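Local coordinates for enoyl-acyl carrier protein reductase (Uncultured bacterium, PDB 6KIA), which probably catalyses the NADH-dependent reduction of the enoyl double bond in acyl chains carried by acyl carrier protein during fatty acid synthesis, at residues P85-D93 and L200-V208; V234-T244 and I281-E290. All coordinates share one frame; numbering follows the deposited sequence.

Both contacts are buried and both touch the bound NADH, but at opposite ends: interaction 1 holds the adenine, while interaction 2 borders the ribose and nicotinamide. Their centres lie about 20 Å apart, they share no helix or strand, and their nearest atoms stay about 9 Å from each other. Interaction 1, farther from the centre of the chain, presses a loop against a helix, with one asparagine side chain supplying both hydrogen bonds and an aromatic ring most of the apolar packing. Interaction 2 is nearer the middle of the chain and joins two adjacent parallel strands of the central sheet through backbone hydrogen bonds, with side-chain and water bridges gathered beyond the strand ends.

Interaction 1. Residues P85-D93 and L200-V208; sequences PLMAGFDLD and LILMNFDEV. With NAI (1,4-dihydronicotinamide adenine dinucleotide), chain D.
Asn204 reaches from its helix to two successive loop residues with a single amide. Its OD1 takes the N-H of Phe90 at 3.0 Å in the carbonyl plane, on a lone pair, and the bond is nearly straight at 163°. The ND2 end gives a hydrogen to Asp91 OD1 at 2.9 Å, approaching from above the carboxylate, whose plane stands 73° from that of the amide. Beside this polar junction the Phe90 ring packs against the helix, crossing Leu200 and Met203 at a slant. With CG set between the backbone N and the carbonyl carbon (chi1 60°), the ring is carried toward the helix, where CZ meets Met203 CE at 3.6 Å and CE2 meets Leu200 CD1 at 3.9 Å, while Glu207 CG lies at the ring edge. Gly89 allows the close fit: one Val208 branch, CG2, comes within 3.6 Å of Gly89 N. The other, CG1, lies 3.8 Å from C6A of the adenine. Ala88 grips that base through its backbone, N donating to N1A and O accepting from N6A, both at 2.9 Å.

Further out, a second bond from Asn204 ND2 to Gly164 O helps fix the rotation of the amide, and Glu207 OE2 forms a salt bridge with Arg127 of helix 120-146. A loop after a sheet strand, here strand 80-83, lining the adenine end of the pocket fits the Rossmann dinucleotide-binding fold.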
loop_
_atom_site.group_PDB
_atom_site.type_symbol
_atom_site.label_atom_id
_atom_site.label_comp_id
_atom_site.label_asym_id
_atom_site.label_seq_id
_atom_site.Cartn_x
_atom_site.Cartn_y
_atom_site.Cartn_z
ATOM N N PRO A 85 20.803 0.827 6.040
ATOM C CA PRO A 85 20.073 0.651 4.772
ATOM C C PRO A 85 19.161 -0.578 4.760
ATOM O O PRO A 85 19.611 -1.686 4.440
ATOM C CB PRO A 85 21.195 0.518 3.738
ATOM C CG PRO A 85 22.378 0.026 4.522
ATOM C CD PRO A 85 22.257 0.627 5.889
ATOM N N LEU A 86 17.879 -0.370 5.064
ATOM C CA LEU A 86 16.933 -1.463 5.215
ATOM C C LEU A 86 16.183 -1.690 3.918
ATOM O O LEU A 86 14.946 -1.647 3.878
ATOM C CB LEU A 86 15.932 -1.173 6.340
ATOM C CG LEU A 86 16.183 -1.740 7.737
ATOM C CD1 LEU A 86 14.900 -1.634 8.571
ATOM C CD2 LEU A 86 16.700 -3.164 7.690
ATOM N N MET A 87 16.936 -1.916 2.847
ATOM C CA MET A 87 16.337 -2.229 1.553
ATOM C C MET A 87 15.868 -3.674 1.489
ATOM O O MET A 87 16.670 -4.588 1.636
ATOM C CB MET A 87 17.349 -1.989 0.433
ATOM C CG MET A 87 16.735 -2.181 -0.919
ATOM S SD MET A 87 15.864 -0.723 -1.448
ATOM C CE MET A 87 17.255 0.187 -2.123
ATOM N N ALA A 88 14.574 -3.891 1.258
ATOM C CA ALA A 88 14.066 -5.255 1.134
ATOM C C ALA A 88 14.163 -5.748 -0.295
ATOM O O ALA A 88 14.437 -4.975 -1.208
ATOM C CB ALA A 88 12.653 -5.351 1.617
ATOM N N GLY A 89 13.944 -7.046 -0.474
ATOM C CA GLY A 89 14.057 -7.662 -1.784
ATOM C C GLY A 89 15.461 -8.179 -1.997
ATOM O O GLY A 89 16.389 -7.840 -1.259
ATOM N N PHE A 90 15.634 -8.990 -3.035
ATOM C CA PHE A 90 16.934 -9.596 -3.289
ATOM C C PHE A 90 17.348 -9.415 -4.740
ATOM O O PHE A 90 18.304 -10.034 -5.189
ATOM C CB PHE A 90 16.915 -11.088 -2.911
ATOM C CG PHE A 90 15.911 -11.907 -3.685
ATOM C CD1 PHE A 90 14.576 -11.946 -3.297
ATOM C CD2 PHE A 90 16.304 -12.657 -4.791
ATOM C CE1 PHE A 90 13.645 -12.697 -3.996
ATOM C CE2 PHE A 90 15.381 -13.406 -5.509
ATOM C CZ PHE A 90 14.046 -13.430 -5.121
ATOM N N ASP A 91 16.651 -8.543 -5.468
ATOM C CA ASP A 91 16.919 -8.392 -6.903
ATOM C C ASP A 91 18.333 -7.879 -7.220
ATOM O O ASP A 91 18.847 -8.112 -8.320
ATOM C CB ASP A 91 15.879 -7.463 -7.531
ATOM C CG ASP A 91 15.692 -6.190 -6.745
ATOM O OD1 ASP A 91 15.078 -6.232 -5.643
ATOM O OD2 ASP A 91 16.153 -5.143 -7.240
ATOM N N LEU A 92 18.980 -7.220 -6.258
ATOM C CA LEU A 92 20.353 -6.741 -6.463
ATOM C C LEU A 92 21.315 -7.368 -5.450
ATOM O O LEU A 92 22.376 -6.816 -5.143
ATOM C CB LEU A 92 20.406 -5.207 -6.377
ATOM C CG LEU A 92 19.732 -4.457 -7.543
ATOM C CD1 LEU A 92 19.643 -2.955 -7.296
ATOM C CD2 LEU A 92 20.395 -4.750 -8.896
ATOM N N ASP A 93 20.943 -8.528 -4.922
ATOM C CA ASP A 93 21.830 -9.251 -4.015
ATOM C C ASP A 93 22.507 -10.457 -4.681
ATOM O O ASP A 93 21.912 -11.134 -5.518
ATOM C CB ASP A 93 21.048 -9.705 -2.785
ATOM C CG ASP A 93 20.731 -8.553 -1.848
ATOM O OD1 ASP A 93 19.538 -8.169 -1.749
ATOM O OD2 ASP A 93 21.684 -8.016 -1.237
ATOM N N LEU A 200 10.045 -14.890 -10.810
ATOM C CA LEU A 200 11.071 -14.183 -10.048
ATOM C C LEU A 200 10.493 -12.938 -9.369
ATOM O O LEU A 200 10.710 -12.699 -8.164
ATOM C CB LEU A 200 12.229 -13.786 -10.969
ATOM C CG LEU A 200 13.285 -12.896 -10.332
ATOM C CD1 LEU A 200 13.899 -13.613 -9.128
ATOM C CD2 LEU A 200 14.351 -12.544 -11.351
ATOM N N ILE A 201 9.756 -12.157 -10.158
ATOM C CA ILE A 201 9.103 -10.956 -9.644
ATOM C C ILE A 201 8.166 -11.281 -8.478
ATOM O O ILE A 201 8.205 -10.605 -7.463
ATOM C CB ILE A 201 8.343 -10.224 -10.753
ATOM C CG1 ILE A 201 9.347 -9.623 -11.739
ATOM C CG2 ILE A 201 7.438 -9.136 -10.167
ATOM C CD1 ILE A 201 8.711 -9.056 -12.975
ATOM N N LEU A 202 7.354 -12.328 -8.605
ATOM C CA LEU A 202 6.456 -12.739 -7.519
ATOM C C LEU A 202 7.226 -13.155 -6.255
ATOM O O LEU A 202 6.771 -12.904 -5.147
ATOM C CB LEU A 202 5.556 -13.888 -7.982
ATOM C CG LEU A 202 4.401 -13.553 -8.933
ATOM C CD1 LEU A 202 3.823 -14.843 -9.482
ATOM C CD2 LEU A 202 3.328 -12.783 -8.209
ATOM N N MET A 203 8.378 -13.821 -6.424
ATOM C CA MET A 203 9.226 -14.135 -5.265
ATOM C C MET A 203 9.691 -12.843 -4.557
ATOM O O MET A 203 9.675 -12.725 -3.305
ATOM C CB MET A 203 10.429 -14.965 -5.714
ATOM C CG MET A 203 10.031 -16.300 -6.288
ATOM S SD MET A 203 11.463 -17.186 -6.923
ATOM C CE MET A 203 12.705 -16.713 -5.748
ATOM N N ASN A 204 10.090 -11.864 -5.366
ATOM C CA ASN A 204 10.543 -10.600 -4.793
ATOM C C ASN A 204 9.400 -9.857 -4.099
ATOM O O ASN A 204 9.596 -9.259 -3.036
ATOM C CB ASN A 204 11.167 -9.713 -5.870
ATOM C CG ASN A 204 12.354 -8.917 -5.351
ATOM O OD1 ASN A 204 13.047 -9.336 -4.413
ATOM N ND2 ASN A 204 12.592 -7.766 -5.954
ATOM N N PHE A 205 8.205 -9.921 -4.688
ATOM C CA PHE A 205 7.006 -9.325 -4.090
ATOM C C PHE A 205 6.745 -9.959 -2.725
ATOM O O PHE A 205 6.483 -9.255 -1.742
ATOM C CB PHE A 205 5.752 -9.526 -4.967
ATOM C CG PHE A 205 5.657 -8.621 -6.185
ATOM C CD1 PHE A 205 6.679 -7.760 -6.544
ATOM C CD2 PHE A 205 4.507 -8.662 -6.979
ATOM C CE1 PHE A 205 6.548 -6.948 -7.691
ATOM C CE2 PHE A 205 4.368 -7.855 -8.125
ATOM C CZ PHE A 205 5.391 -7.005 -8.473
ATOM N N ASP A 206 6.801 -11.290 -2.646
ATOM C CA ASP A 206 6.608 -11.928 -1.341
ATOM C C ASP A 206 7.617 -11.381 -0.343
ATOM O O ASP A 206 7.255 -11.096 0.811
ATOM C CB ASP A 206 6.747 -13.448 -1.417
ATOM C CG ASP A 206 5.460 -14.157 -1.798
ATOM O OD1 ASP A 206 4.405 -13.507 -1.971
ATOM O OD2 ASP A 206 5.511 -15.403 -1.931
ATOM N N GLU A 207 8.872 -11.215 -0.766
ATOM C CA GLU A 207 9.884 -10.741 0.191
ATOM C C GLU A 207 9.604 -9.309 0.689
ATOM O O GLU A 207 9.619 -9.035 1.910
ATOM C CB GLU A 207 11.289 -10.790 -0.422
ATOM C CG GLU A 207 11.899 -12.171 -0.589
ATOM C CD GLU A 207 11.772 -13.057 0.636
ATOM O OE1 GLU A 207 11.783 -12.533 1.775
ATOM O OE2 GLU A 207 11.732 -14.296 0.459
ATOM N N VAL A 208 9.359 -8.396 -0.242
ATOM C CA VAL A 208 9.206 -6.975 0.095
ATOM C C VAL A 208 7.861 -6.637 0.744
ATOM O O VAL A 208 7.800 -5.912 1.738
ATOM C CB VAL A 208 9.363 -6.074 -1.170
ATOM C CG1 VAL A 208 9.216 -4.597 -0.788
ATOM C CG2 VAL A 208 10.718 -6.345 -1.887
HETATM P PA NAI D . 4.383 4.735 -1.468
HETATM O O1A NAI D . 4.312 6.087 -0.828
HETATM O O2A NAI D . 5.221 4.613 -2.725
HETATM O O5B NAI D . 4.861 3.714 -0.347
HETATM C C5B NAI D . 5.619 2.578 -0.710
HETATM C C4B NAI D . 6.284 2.140 0.632
HETATM O O4B NAI D . 7.015 0.811 0.307
HETATM C C3B NAI D . 7.165 2.976 1.052
HETATM O O3B NAI D . 7.132 3.133 2.530
HETATM C C2B NAI D . 8.615 2.337 0.577
HETATM O O2B NAI D . 9.700 2.939 1.374
HETATM C C1B NAI D . 8.457 1.072 0.756
HETATM N N9A NAI D . 9.240 0.281 -0.216
HETATM C C8A NAI D . 9.193 0.108 -1.549
HETATM N N7A NAI D . 10.170 -0.729 -1.891
HETATM C C5A NAI D . 10.825 -1.085 -0.761
HETATM C C6A NAI D . 11.915 -1.933 -0.631
HETATM N N6A NAI D . 12.694 -2.694 -1.568
HETATM N N1A NAI D . 12.413 -2.141 0.599
HETATM C C2A NAI D . 11.857 -1.518 1.684
HETATM N N3A NAI D . 10.766 -0.674 1.552
HETATM C C4A NAI D . 10.262 -0.464 0.295
HETATM O O3 NAI D . 2.879 4.197 -1.898
HETATM P PN NAI D . 1.676 3.658 -0.969
HETATM O O1N NAI D . 1.298 4.690 0.048
HETATM O O2N NAI D . 0.574 3.349 -1.970
HETATM O O5D NAI D . 2.189 2.326 -0.258
HETATM C C5D NAI D . 2.168 2.183 1.153
HETATM C C4D NAI D . 1.385 0.892 1.481
HETATM O O4D NAI D . 0.113 1.086 1.190
HETATM C C3D NAI D . 1.839 -0.259 0.586
HETATM O O3D NAI D . 2.072 -1.421 1.308
HETATM C C2D NAI D . 0.598 -0.455 -0.313
HETATM O O2D NAI D . 0.636 -1.802 -0.902
HETATM C C1D NAI D . -0.409 -0.232 0.490
HETATM N N1N NAI D . -1.661 0.066 -0.205
HETATM C C2N NAI D . -1.711 0.920 -1.286
HETATM C C3N NAI D . -2.924 1.126 -1.956
HETATM C C7N NAI D . -3.021 2.094 -3.134
HETATM O O7N NAI D . -3.973 2.045 -3.909
HETATM N N7N NAI D . -1.996 3.060 -3.313
HETATM C C4N NAI D . -4.096 0.506 -1.546
HETATM C C5N NAI D . -4.044 -0.319 -0.416
HETATM C C6N NAI D . -2.827 -0.535 0.240
#

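Interaction 2. Residues V234-T244 and I281-E290. With NAI (1,4-dihydronicotinamide adenine dinucleotide), chain D.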
loop_
_atom_site.group_PDB
_atom_site.type_symbol
_atom_site.label_atom_id
_atom_site.label_comp_id
_atom_site.label_asym_id
_atom_site.label_seq_id
_atom_site.Cartn_x
_atom_site.Cartn_y
_atom_site.Cartn_z
ATOM N N VAL A 234 2.185 -3.007 22.869
ATOM C CA VAL A 234 2.834 -2.995 21.562
ATOM C C VAL A 234 1.839 -3.344 20.464
ATOM O O VAL A 234 1.049 -4.289 20.594
ATOM C CB VAL A 234 4.020 -3.977 21.525
ATOM C CG1 VAL A 234 4.645 -4.052 20.113
ATOM C CG2 VAL A 234 5.052 -3.570 22.553
ATOM N N ARG A 235 1.883 -2.573 19.380
ATOM C CA ARG A 235 1.001 -2.775 18.246
ATOM C C ARG A 235 1.808 -2.792 16.940
ATOM O O ARG A 235 2.818 -2.088 16.804
ATOM C CB ARG A 235 -0.037 -1.659 18.186
ATOM C CG ARG A 235 -0.895 -1.504 19.426
ATOM C CD ARG A 235 -1.778 -2.717 19.650
ATOM N NE ARG A 235 -2.688 -2.489 20.770
ATOM C CZ ARG A 235 -2.447 -2.902 22.009
ATOM N NH1 ARG A 235 -1.348 -3.583 22.265
ATOM N NH2 ARG A 235 -3.314 -2.645 22.980
ATOM N N TYR A 236 1.352 -3.601 15.990
ATOM C CA TYR A 236 1.885 -3.605 14.617
ATOM C C TYR A 236 0.741 -3.339 13.662
ATOM O O TYR A 236 -0.342 -3.897 13.838
ATOM C CB TYR A 236 2.533 -4.939 14.257
ATOM C CG TYR A 236 3.652 -5.314 15.198
ATOM C CD1 TYR A 236 3.372 -5.940 16.408
ATOM C CD2 TYR A 236 4.978 -5.009 14.900
ATOM C CE1 TYR A 236 4.387 -6.264 17.293
ATOM C CE2 TYR A 236 5.996 -5.343 15.786
ATOM C CZ TYR A 236 5.685 -5.962 16.970
ATOM O OH TYR A 236 6.689 -6.301 17.851
ATOM N N SER A 237 0.962 -2.466 12.685
ATOM C CA SER A 237 -0.046 -2.250 11.647
ATOM C C SER A 237 0.634 -2.450 10.300
ATOM O O SER A 237 1.860 -2.301 10.189
ATOM C CB SER A 237 -0.651 -0.849 11.747
ATOM O OG SER A 237 0.327 0.139 11.432
ATOM N N ALA A 238 -0.149 -2.803 9.283
ATOM C CA ALA A 238 0.346 -2.865 7.918
ATOM C C ALA A 238 -0.765 -2.373 7.012
ATOM O O ALA A 238 -1.945 -2.487 7.345
ATOM C CB ALA A 238 0.774 -4.289 7.519
ATOM N N TYR A 239 -0.384 -1.838 5.863
ATOM C CA TYR A 239 -1.350 -1.418 4.853
ATOM C C TYR A 239 -1.552 -2.569 3.882
ATOM O O TYR A 239 -0.615 -2.980 3.205
ATOM C CB TYR A 239 -0.874 -0.169 4.110
ATOM C CG TYR A 239 -0.915 1.100 4.933
ATOM C CD1 TYR A 239 -2.063 1.895 4.967
ATOM C CD2 TYR A 239 0.200 1.507 5.674
ATOM C CE1 TYR A 239 -2.104 3.051 5.721
ATOM C CE2 TYR A 239 0.154 2.663 6.438
ATOM C CZ TYR A 239 -0.982 3.421 6.444
ATOM O OH TYR A 239 -1.035 4.572 7.200
ATOM N N GLY A 240 -2.766 -3.100 3.833
ATOM C CA GLY A 240 -3.037 -4.185 2.919
ATOM C C GLY A 240 -3.853 -3.670 1.765
ATOM O O GLY A 240 -4.456 -2.604 1.859
ATOM N N TYR A 241 -3.851 -4.416 0.659
ATOM C CA TYR A 241 -4.890 -4.209 -0.361
ATOM C C TYR A 241 -5.496 -5.573 -0.680
ATOM O O TYR A 241 -4.761 -6.527 -0.932
ATOM C CB TYR A 241 -4.357 -3.573 -1.646
ATOM C CG TYR A 241 -5.483 -3.412 -2.654
ATOM C CD1 TYR A 241 -6.506 -2.497 -2.421
ATOM C CD2 TYR A 241 -5.545 -4.203 -3.800
ATOM C CE1 TYR A 241 -7.559 -2.359 -3.300
ATOM C CE2 TYR A 241 -6.590 -4.065 -4.695
ATOM C CZ TYR A 241 -7.589 -3.142 -4.452
ATOM O OH TYR A 241 -8.655 -2.989 -5.332
ATOM N N HIS A 242 -6.829 -5.662 -0.611
ATOM C CA HIS A 242 -7.510 -6.926 -0.891
ATOM C C HIS A 242 -8.903 -6.607 -1.394
ATOM O O HIS A 242 -9.902 -7.189 -0.946
ATOM C CB HIS A 242 -7.559 -7.809 0.364
ATOM C CG HIS A 242 -7.827 -9.256 0.075
ATOM N ND1 HIS A 242 -7.490 -10.266 0.954
ATOM C CD2 HIS A 242 -8.405 -9.860 -0.992
ATOM C CE1 HIS A 242 -7.826 -11.433 0.428
ATOM N NE2 HIS A 242 -8.388 -11.216 -0.749
ATOM N N GLY A 243 -8.977 -5.598 -2.260
ATOM C CA GLY A 243 -10.257 -5.102 -2.733
ATOM C C GLY A 243 -10.960 -4.258 -1.688
ATOM O O GLY A 243 -10.609 -4.270 -0.501
ATOM N N THR A 244 -12.000 -3.546 -2.117
ATOM C CA THR A 244 -12.657 -2.563 -1.257
ATOM C C THR A 244 -14.177 -2.509 -1.516
ATOM O O THR A 244 -14.609 -2.624 -2.662
ATOM C CB THR A 244 -12.043 -1.170 -1.512
ATOM O OG1 THR A 244 -10.633 -1.222 -1.255
ATOM C CG2 THR A 244 -12.712 -0.089 -0.655
ATOM N N ILE A 281 0.248 -11.620 19.752
ATOM C CA ILE A 281 0.831 -10.397 19.204
ATOM C C ILE A 281 -0.260 -9.561 18.510
ATOM O O ILE A 281 -1.041 -10.070 17.695
ATOM C CB ILE A 281 1.971 -10.725 18.216
ATOM C CG1 ILE A 281 3.020 -11.642 18.868
ATOM C CG2 ILE A 281 2.610 -9.440 17.656
ATOM C CD1 ILE A 281 3.899 -12.342 17.849
ATOM N N LYS A 282 -0.338 -8.286 18.864
ATOM C CA LYS A 282 -1.354 -7.388 18.305
ATOM C C LYS A 282 -0.906 -6.799 16.961
ATOM O O LYS A 282 -0.477 -5.637 16.875
ATOM C CB LYS A 282 -1.669 -6.265 19.289
ATOM C CG LYS A 282 -2.330 -6.728 20.597
ATOM C CD LYS A 282 -3.501 -7.656 20.355
ATOM C CE LYS A 282 -4.043 -8.211 21.670
ATOM N NZ LYS A 282 -5.014 -9.327 21.445
ATOM N N ALA A 283 -0.991 -7.617 15.921
ATOM C CA ALA A 283 -0.625 -7.222 14.560
ATOM C C ALA A 283 -1.879 -7.211 13.689
ATOM O O ALA A 283 -2.627 -8.191 13.671
ATOM C CB ALA A 283 0.431 -8.181 13.999
ATOM N N THR A 284 -2.122 -6.103 12.984
ATOM C CA THR A 284 -3.320 -5.954 12.187
ATOM C C THR A 284 -2.968 -5.420 10.793
ATOM O O THR A 284 -2.280 -4.398 10.655
ATOM C CB THR A 284 -4.340 -5.012 12.873
ATOM O OG1 THR A 284 -4.707 -5.547 14.166
ATOM C CG2 THR A 284 -5.606 -4.836 12.013
ATOM N N VAL A 285 -3.445 -6.119 9.772
ATOM C CA VAL A 285 -3.401 -5.615 8.404
ATOM C C VAL A 285 -4.675 -4.860 8.128
ATOM O O VAL A 285 -5.774 -5.389 8.319
ATOM C CB VAL A 285 -3.266 -6.748 7.364
ATOM C CG1 VAL A 285 -3.407 -6.192 5.942
ATOM C CG2 VAL A 285 -1.937 -7.485 7.550
ATOM N N TYR A 286 -4.537 -3.615 7.693
ATOM C CA TYR A 286 -5.700 -2.814 7.336
ATOM C C TYR A 286 -5.814 -2.796 5.842
ATOM O O TYR A 286 -4.982 -2.195 5.168
ATOM C CB TYR A 286 -5.582 -1.387 7.904
ATOM C CG TYR A 286 -5.630 -1.344 9.421
ATOM C CD1 TYR A 286 -4.462 -1.472 10.184
ATOM C CD2 TYR A 286 -6.834 -1.221 10.078
ATOM C CE1 TYR A 286 -4.520 -1.445 11.567
ATOM C CE2 TYR A 286 -6.902 -1.192 11.462
ATOM C CZ TYR A 286 -5.761 -1.296 12.190
ATOM O OH TYR A 286 -5.868 -1.261 13.574
ATOM N N ASN A 287 -6.827 -3.485 5.324
ATOM C CA ASN A 287 -7.055 -3.517 3.873
ATOM C C ASN A 287 -7.755 -2.240 3.435
ATOM O O ASN A 287 -8.945 -2.014 3.727
ATOM C CB ASN A 287 -7.843 -4.759 3.469
ATOM C CG ASN A 287 -6.972 -5.998 3.424
ATOM O OD1 ASN A 287 -5.799 -5.940 3.000
ATOM N ND2 ASN A 287 -7.515 -7.130 3.887
ATOM N N CYS A 288 -6.983 -1.371 2.796
ATOM C CA CYS A 288 -7.415 0.008 2.517
ATOM C C CYS A 288 -7.868 0.223 1.084
ATOM O O CYS A 288 -7.535 -0.579 0.212
ATOM C CB CYS A 288 -6.271 0.976 2.845
ATOM S SG CYS A 288 -5.897 1.079 4.641
ATOM N N PRO A 289 -8.596 1.318 0.816
ATOM C CA PRO A 289 -9.081 1.539 -0.562
ATOM C C PRO A 289 -8.029 1.839 -1.619
ATOM O O PRO A 289 -6.914 2.255 -1.333
ATOM C CB PRO A 289 -9.973 2.778 -0.417
ATOM C CG PRO A 289 -10.398 2.778 0.983
ATOM C CD PRO A 289 -9.184 2.296 1.748
ATOM N N GLU A 290 -8.435 1.650 -2.875
ATOM C CA GLU A 290 -7.678 2.097 -4.031
ATOM C C GLU A 290 -7.520 3.612 -3.999
ATOM O O GLU A 290 -8.525 4.354 -3.892
ATOM C CB GLU A 290 -8.411 1.707 -5.329
ATOM C CG GLU A 290 -8.778 0.228 -5.462
ATOM C CD GLU A 290 -10.110 -0.154 -4.795
ATOM O OE1 GLU A 290 -10.754 0.684 -4.118
ATOM O OE2 GLU A 290 -10.529 -1.313 -4.958
HETATM P PA NAI D . 4.383 4.735 -1.468
HETATM O O1A NAI D . 4.312 6.087 -0.828
HETATM O O2A NAI D . 5.221 4.613 -2.725
HETATM O O5B NAI D . 4.861 3.714 -0.347
HETATM C C5B NAI D . 5.619 2.578 -0.710
HETATM C C4B NAI D . 6.284 2.140 0.632
HETATM O O4B NAI D . 7.015 0.811 0.307
HETATM C C3B NAI D . 7.165 2.976 1.052
HETATM O O3B NAI D . 7.132 3.133 2.530
HETATM C C2B NAI D . 8.615 2.337 0.577
HETATM O O2B NAI D . 9.700 2.939 1.374
HETATM C C1B NAI D . 8.457 1.072 0.756
HETATM N N9A NAI D . 9.240 0.281 -0.216
HETATM C C8A NAI D . 9.193 0.108 -1.549
HETATM N N7A NAI D . 10.170 -0.729 -1.891
HETATM C C5A NAI D . 10.825 -1.085 -0.761
HETATM C C6A NAI D . 11.915 -1.933 -0.631
HETATM N N6A NAI D . 12.694 -2.694 -1.568
HETATM N N1A NAI D . 12.413 -2.141 0.599
HETATM C C2A NAI D . 11.857 -1.518 1.684
HETATM N N3A NAI D . 10.766 -0.674 1.552
HETATM C C4A NAI D . 10.262 -0.464 0.295
HETATM O O3 NAI D . 2.879 4.197 -1.898
HETATM P PN NAI D . 1.676 3.658 -0.969
HETATM O O1N NAI D . 1.298 4.690 0.048
HETATM O O2N NAI D . 0.574 3.349 -1.970
HETATM O O5D NAI D . 2.189 2.326 -0.258
HETATM C C5D NAI D . 2.168 2.183 1.153
HETATM C C4D NAI D . 1.385 0.892 1.481
HETATM O O4D NAI D . 0.113 1.086 1.190
HETATM C C3D NAI D . 1.839 -0.259 0.586
HETATM O O3D NAI D . 2.072 -1.421 1.308
HETATM C C2D NAI D . 0.598 -0.455 -0.313
HETATM O O2D NAI D . 0.636 -1.802 -0.902
HETATM C C1D NAI D . -0.409 -0.232 0.490
HETATM N N1N NAI D . -1.661 0.066 -0.205
HETATM C C2N NAI D . -1.711 0.920 -1.286
HETATM C C3N NAI D . -2.924 1.126 -1.956
HETATM C C7N NAI D . -3.021 2.094 -3.134
HETATM O O7N NAI D . -3.973 2.045 -3.909
HETATM N N7N NAI D . -1.996 3.060 -3.313
HETATM C C4N NAI D . -4.096 0.506 -1.546
HETATM C C5N NAI D . -4.044 -0.319 -0.416
HETATM C C6N NAI D . -2.827 -0.535 0.240
HETATM O O HOH W 1 1.757 -6.972 20.465
HETATM O O HOH W 2 -8.206 -3.314 0.468
HETATM O O HOH W 3 -10.719 -1.443 1.642
#
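Strands 234-240 and 283-287 share six backbone hydrogen bonds in a parallel ladder, from Tyr236 N to Lys282 O up to Cys288 N to Gly240 O; the shortest joins Gly240 N to Tyr286 O at 2.7 Å. Gly240 lets the chains close in, with Val285 CG1 3.6 Å from its CA and Asn287 OD1 against its carbonyl carbon, the ND2 being held by Glu270.

Apolar packing sets Tyr236 CB 3.9 Å from Ala283 CB and CE1 against Ile281 CG2. At the N-terminal end of the ladder Lys282 CG lies over one face of the Arg235 guanidinium, whose NH2 bonds Gln233 OE1.

The strands are neighbours in the Rossmann-type sheet, connected by a beta-alpha-beta crossover through helix 263-278, with antiparallel strands 244-248 and 251-255 inserted before it. Their C-terminal ends border the nicotinamide: Gly240 O lies 3.1 Å from C6N and Pro289 O 3.3 Å from C4N, the hydride-carrying carbon.

Beyond the strands, Tyr241 CB sits 3.5 Å from C5N while its OH donates to the anti side of Glu290 OE2 at 2.5 Å, also bound by Gln255. Water 2 accepts from His242 N near Cys288 O; water 3 sits between Thr244 OG1 and Asn287 O.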